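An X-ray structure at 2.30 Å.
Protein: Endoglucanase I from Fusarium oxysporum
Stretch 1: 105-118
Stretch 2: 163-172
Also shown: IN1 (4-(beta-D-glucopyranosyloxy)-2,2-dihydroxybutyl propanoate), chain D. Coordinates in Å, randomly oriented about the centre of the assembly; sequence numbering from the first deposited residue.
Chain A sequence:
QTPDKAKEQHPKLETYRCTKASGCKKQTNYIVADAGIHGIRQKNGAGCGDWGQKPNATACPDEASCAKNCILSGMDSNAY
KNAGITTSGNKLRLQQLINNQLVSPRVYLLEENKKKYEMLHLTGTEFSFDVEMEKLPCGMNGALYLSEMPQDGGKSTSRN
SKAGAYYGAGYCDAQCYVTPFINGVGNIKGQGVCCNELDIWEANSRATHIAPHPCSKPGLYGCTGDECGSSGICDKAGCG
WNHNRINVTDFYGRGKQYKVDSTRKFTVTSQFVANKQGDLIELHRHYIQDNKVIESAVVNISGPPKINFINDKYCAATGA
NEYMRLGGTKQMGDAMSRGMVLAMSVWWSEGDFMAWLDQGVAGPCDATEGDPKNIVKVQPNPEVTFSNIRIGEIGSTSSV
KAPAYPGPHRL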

# COMPACT_ATOMS: atom_id res chain seq x y z
N PRO A 105 8.04 7.85 3.76
CA PRO A 105 8.58 6.60 3.15
C PRO A 105 7.50 5.73 2.59
O PRO A 105 6.34 5.68 3.08
CB PRO A 105 9.29 5.89 4.28
CG PRO A 105 8.66 6.49 5.53
CD PRO A 105 8.34 7.95 5.20
N ARG A 106 7.92 4.93 1.64
CA ARG A 106 7.12 3.86 1.08
C ARG A 106 8.09 2.71 0.97
O ARG A 106 9.15 2.84 0.37
CB ARG A 106 6.43 4.32 -0.25
CG ARG A 106 5.81 3.08 -0.96
CD ARG A 106 5.00 3.63 -2.14
NE ARG A 106 5.81 3.61 -3.39
CZ ARG A 106 6.01 4.72 -4.14
NH1 ARG A 106 5.45 5.87 -3.73
NH2 ARG A 106 6.77 4.68 -5.22
N VAL A 107 7.80 1.57 1.55
CA VAL A 107 8.60 0.36 1.59
C VAL A 107 7.87 -0.92 1.14
O VAL A 107 6.64 -1.00 1.08
CB VAL A 107 9.21 0.11 3.00
CG1 VAL A 107 10.07 1.31 3.38
CG2 VAL A 107 8.13 -0.22 4.04
N TYR A 108 8.70 -1.90 0.75
CA TYR A 108 8.31 -3.21 0.26
C TYR A 108 8.94 -4.31 1.13
O TYR A 108 10.01 -4.14 1.76
CB TYR A 108 8.67 -3.44 -1.23
CG TYR A 108 8.33 -2.21 -2.05
CD1 TYR A 108 7.06 -1.66 -2.04
CD2 TYR A 108 9.35 -1.57 -2.78
CE1 TYR A 108 6.77 -0.49 -2.72
CE2 TYR A 108 9.08 -0.38 -3.47
CZ TYR A 108 7.78 0.14 -3.43
OH TYR A 108 7.50 1.29 -4.11
N LEU A 109 8.21 -5.44 1.17
CA LEU A 109 8.67 -6.61 1.90
C LEU A 109 9.50 -7.57 1.03
O LEU A 109 9.02 -8.15 0.04
CB LEU A 109 7.51 -7.34 2.62
CG LEU A 109 8.03 -8.38 3.64
CD1 LEU A 109 8.37 -7.80 5.00
CD2 LEU A 109 7.04 -9.52 3.87
N LEU A 110 10.75 -7.82 1.45
CA LEU A 110 11.66 -8.72 0.79
C LEU A 110 11.72 -10.12 1.45
O LEU A 110 11.76 -10.28 2.70
CB LEU A 110 13.13 -8.16 0.83
CG LEU A 110 13.51 -6.93 -0.02
CD1 LEU A 110 14.97 -6.50 0.19
CD2 LEU A 110 13.24 -7.09 -1.51
N GLU A 111 11.90 -11.14 0.62
CA GLU A 111 12.22 -12.49 1.10
C GLU A 111 13.52 -12.38 1.88
O GLU A 111 14.27 -11.40 1.72
CB GLU A 111 12.56 -13.39 -0.10
CG GLU A 111 11.48 -13.59 -1.14
CD GLU A 111 11.57 -14.86 -1.97
OE1 GLU A 111 12.65 -15.46 -2.10
OE2 GLU A 111 10.55 -15.30 -2.62
N GLU A 112 13.88 -13.36 2.66
CA GLU A 112 15.06 -13.56 3.43
C GLU A 112 16.33 -13.48 2.59
O GLU A 112 17.33 -12.95 3.09
CB GLU A 112 15.03 -14.95 4.16
CG GLU A 112 16.09 -14.98 5.23
CD GLU A 112 16.32 -16.17 6.12
OE1 GLU A 112 15.83 -17.31 5.96
OE2 GLU A 112 17.09 -15.98 7.12
N ASN A 113 16.38 -13.93 1.37
CA ASN A 113 17.60 -13.79 0.56
C ASN A 113 17.77 -12.38 0.01
O ASN A 113 18.81 -12.13 -0.61
CB ASN A 113 17.63 -14.74 -0.64
CG ASN A 113 16.29 -14.67 -1.36
OD1 ASN A 113 15.55 -15.64 -1.00
ND2 ASN A 113 15.87 -13.76 -2.23
N LYS A 114 16.81 -11.47 0.12
CA LYS A 114 16.90 -10.10 -0.36
C LYS A 114 16.90 -9.91 -1.86
O LYS A 114 16.88 -8.73 -2.28
CB LYS A 114 18.13 -9.30 0.14
CG LYS A 114 18.15 -9.37 1.64
CD LYS A 114 19.49 -9.17 2.28
CE LYS A 114 19.34 -8.91 3.78
NZ LYS A 114 20.62 -8.27 4.24
N LYS A 115 16.86 -10.95 -2.67
CA LYS A 115 16.90 -10.70 -4.11
C LYS A 115 15.53 -10.61 -4.75
O LYS A 115 15.39 -10.19 -5.90
CB LYS A 115 17.79 -11.82 -4.67
CG LYS A 115 19.22 -11.34 -4.86
CD LYS A 115 20.36 -12.13 -4.26
CE LYS A 115 21.73 -11.48 -4.45
NZ LYS A 115 21.86 -10.02 -4.69
N LYS A 116 14.51 -11.00 -3.97
CA LYS A 116 13.14 -11.03 -4.41
C LYS A 116 12.11 -10.45 -3.43
O LYS A 116 12.22 -10.62 -2.21
CB LYS A 116 12.77 -12.51 -4.63
CG LYS A 116 13.35 -13.16 -5.86
CD LYS A 116 13.21 -14.67 -5.71
CE LYS A 116 13.94 -15.51 -6.71
NZ LYS A 116 14.65 -14.73 -7.80
N TYR A 117 11.08 -9.81 -3.94
CA TYR A 117 9.95 -9.40 -3.12
C TYR A 117 9.24 -10.64 -2.59
O TYR A 117 9.22 -11.69 -3.27
CB TYR A 117 8.96 -8.49 -3.89
CG TYR A 117 9.51 -7.11 -4.24
CD1 TYR A 117 10.20 -6.26 -3.37
CD2 TYR A 117 9.36 -6.69 -5.56
CE1 TYR A 117 10.72 -5.05 -3.82
CE2 TYR A 117 9.80 -5.47 -5.98
CZ TYR A 117 10.50 -4.61 -5.09
OH TYR A 117 10.95 -3.45 -5.63
N GLU A 118 8.86 -10.66 -1.32
CA GLU A 118 8.13 -11.81 -0.80
C GLU A 118 6.72 -11.76 -1.44
O GLU A 118 5.97 -10.88 -1.04
CB GLU A 118 8.06 -11.71 0.71
CG GLU A 118 7.32 -12.86 1.38
CD GLU A 118 8.20 -14.08 1.44
OE1 GLU A 118 9.23 -14.14 2.07
OE2 GLU A 118 7.94 -15.11 0.82
N ALA A 163 18.37 -2.38 -11.07
CA ALA A 163 18.05 -2.23 -9.65
C ALA A 163 17.48 -3.50 -9.00
O ALA A 163 17.87 -3.96 -7.92
CB ALA A 163 17.09 -1.04 -9.56
N GLY A 164 16.42 -4.02 -9.64
CA GLY A 164 15.66 -5.11 -9.07
C GLY A 164 14.95 -4.74 -7.74
O GLY A 164 14.77 -3.59 -7.29
N ALA A 165 14.58 -5.85 -7.08
CA ALA A 165 13.87 -5.84 -5.83
C ALA A 165 14.87 -5.47 -4.71
O ALA A 165 14.44 -4.79 -3.79
CB ALA A 165 13.12 -7.13 -5.50
N TYR A 166 16.13 -5.87 -4.87
CA TYR A 166 17.12 -5.45 -3.86
C TYR A 166 17.13 -3.93 -3.61
O TYR A 166 17.34 -3.41 -2.51
CB TYR A 166 18.48 -5.99 -4.30
CG TYR A 166 19.59 -6.01 -3.28
CD1 TYR A 166 20.34 -4.84 -3.06
CD2 TYR A 166 19.92 -7.18 -2.58
CE1 TYR A 166 21.41 -4.82 -2.17
CE2 TYR A 166 20.97 -7.16 -1.67
CZ TYR A 166 21.69 -5.98 -1.47
OH TYR A 166 22.71 -5.94 -0.59
N TYR A 167 16.87 -3.15 -4.66
CA TYR A 167 16.87 -1.69 -4.48
C TYR A 167 15.48 -1.08 -4.54
O TYR A 167 15.28 0.09 -4.59
CB TYR A 167 17.91 -1.10 -5.46
CG TYR A 167 19.33 -1.40 -5.12
CD1 TYR A 167 19.98 -0.78 -4.04
CD2 TYR A 167 20.08 -2.30 -5.87
CE1 TYR A 167 21.29 -1.08 -3.70
CE2 TYR A 167 21.41 -2.64 -5.56
CZ TYR A 167 22.00 -1.99 -4.50
OH TYR A 167 23.29 -2.31 -4.18
N GLY A 168 14.43 -1.92 -4.50
CA GLY A 168 13.07 -1.38 -4.46
C GLY A 168 12.56 -0.85 -5.76
O GLY A 168 11.72 0.08 -5.71
N ALA A 169 12.93 -1.49 -6.89
CA ALA A 169 12.39 -0.98 -8.17
C ALA A 169 11.06 -1.65 -8.51
O ALA A 169 10.71 -2.63 -7.88
CB ALA A 169 13.35 -1.37 -9.30
N GLY A 170 10.43 -1.29 -9.59
CA GLY A 170 9.25 -1.82 -10.16
C GLY A 170 7.90 -1.54 -9.54
O GLY A 170 6.91 -2.32 -9.73
N TYR A 171 7.76 -0.40 -8.89
CA TYR A 171 6.52 -0.01 -8.30
C TYR A 171 5.45 0.31 -9.35
O TYR A 171 5.67 0.80 -10.48
CB TYR A 171 6.75 1.11 -7.29
CG TYR A 171 5.41 1.55 -6.69
CD1 TYR A 171 4.90 0.85 -5.63
CD2 TYR A 171 4.70 2.63 -7.21
CE1 TYR A 171 3.70 1.24 -5.11
CE2 TYR A 171 3.48 3.02 -6.67
CZ TYR A 171 2.96 2.27 -5.63
OH TYR A 171 1.76 2.53 -5.04
N CYS A 172 4.21 -0.03 -8.96
CA CYS A 172 3.04 0.18 -9.80
C CYS A 172 1.76 0.30 -8.94
O CYS A 172 1.80 -0.18 -7.83
CB CYS A 172 2.85 -0.91 -10.81
SG CYS A 172 2.77 -2.67 -10.41
C1A IN1 D . -1.71 5.95 -3.07
C2A IN1 D . -2.59 5.00 -3.81
C3A IN1 D . -1.92 2.63 -3.98
C7 IN1 D . -3.58 -1.44 -6.13
C1 IN1 D . 0.30 6.57 -2.27
C2 IN1 D . 1.71 6.04 -1.93
C3 IN1 D . 2.58 7.19 -1.46
C4 IN1 D . 2.69 8.22 -2.57
C5 IN1 D . 1.31 8.72 -3.04
C6 IN1 D . 1.38 9.55 -4.37
O5 IN1 D . 0.40 7.59 -3.31
O2 IN1 D . 1.67 4.93 -1.07
O3 IN1 D . 3.88 6.64 -1.21
O4 IN1 D . 3.55 9.28 -2.22
O6 IN1 D . 0.02 9.97 -4.56
O1 IN1 D . -0.40 5.47 -2.90
C6A IN1 D . -2.70 3.61 -3.10
O1R IN1 D . -2.23 3.66 -1.76
O2A IN1 D . -2.50 1.36 -3.97
C4A IN1 D . -3.24 0.78 -5.01
C5A IN1 D . -3.09 -0.74 -4.88
O3A IN1 D . -3.69 1.36 -6.00
O4S IN1 D . -4.05 3.24 -3.05
O HOH W 1 16.62 -7.92 -6.57

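How does Y166, which covers the most surface, meet the other stretch? Its CA-to-CB bond points sideways to the other stretch, yet the ring still makes close contact there. CD2 of Y166 comes 3.4 Å from O of K114 and 4.0 Å from NZ of K115, the lysine whose CA-to-CB bond points away but whose end comes nearer. The backbone nitrogen is tied in through water 1, which accepts a hydrogen bond from N of Y166 at 2.7 Å and donates one to O of K115, also at 2.7 Å.

What does so small a side chain as A165 contribute? Its methyl points toward the other stretch and sits squarely over one face of the Y117 ring: CB of A165 is 3.5 Å from the ring centroid, 5° off the normal, a CH-pi contact. The same CB lies 4.0 Å from CD2 of L110, so the methyl packs against both an aromatic and an aliphatic neighbour.

Where does the hydroxyl of Y117 go? With A165 over its face, the ring has G168 and A169 at its edge. The hydrogen bond from OH of Y117 to O of A169, at 2.4 Å, is very short and is the one direct hydrogen bond between the stretches.

How is Y171 held at the other end? The guanidinium of R106 lies over one face of its ring, with CZ of R106 3.9 Å from the Y171 ring centroid and 9° off the normal, a cation-pi interaction. R106 is itself anchored: NE donates to OH of Y108 at 3.0 Å, and NH1 donates to O3 of IN1 at 3.1 Å. The rings of Y108 and Y171 meet rim to rim, their planes only 17° apart.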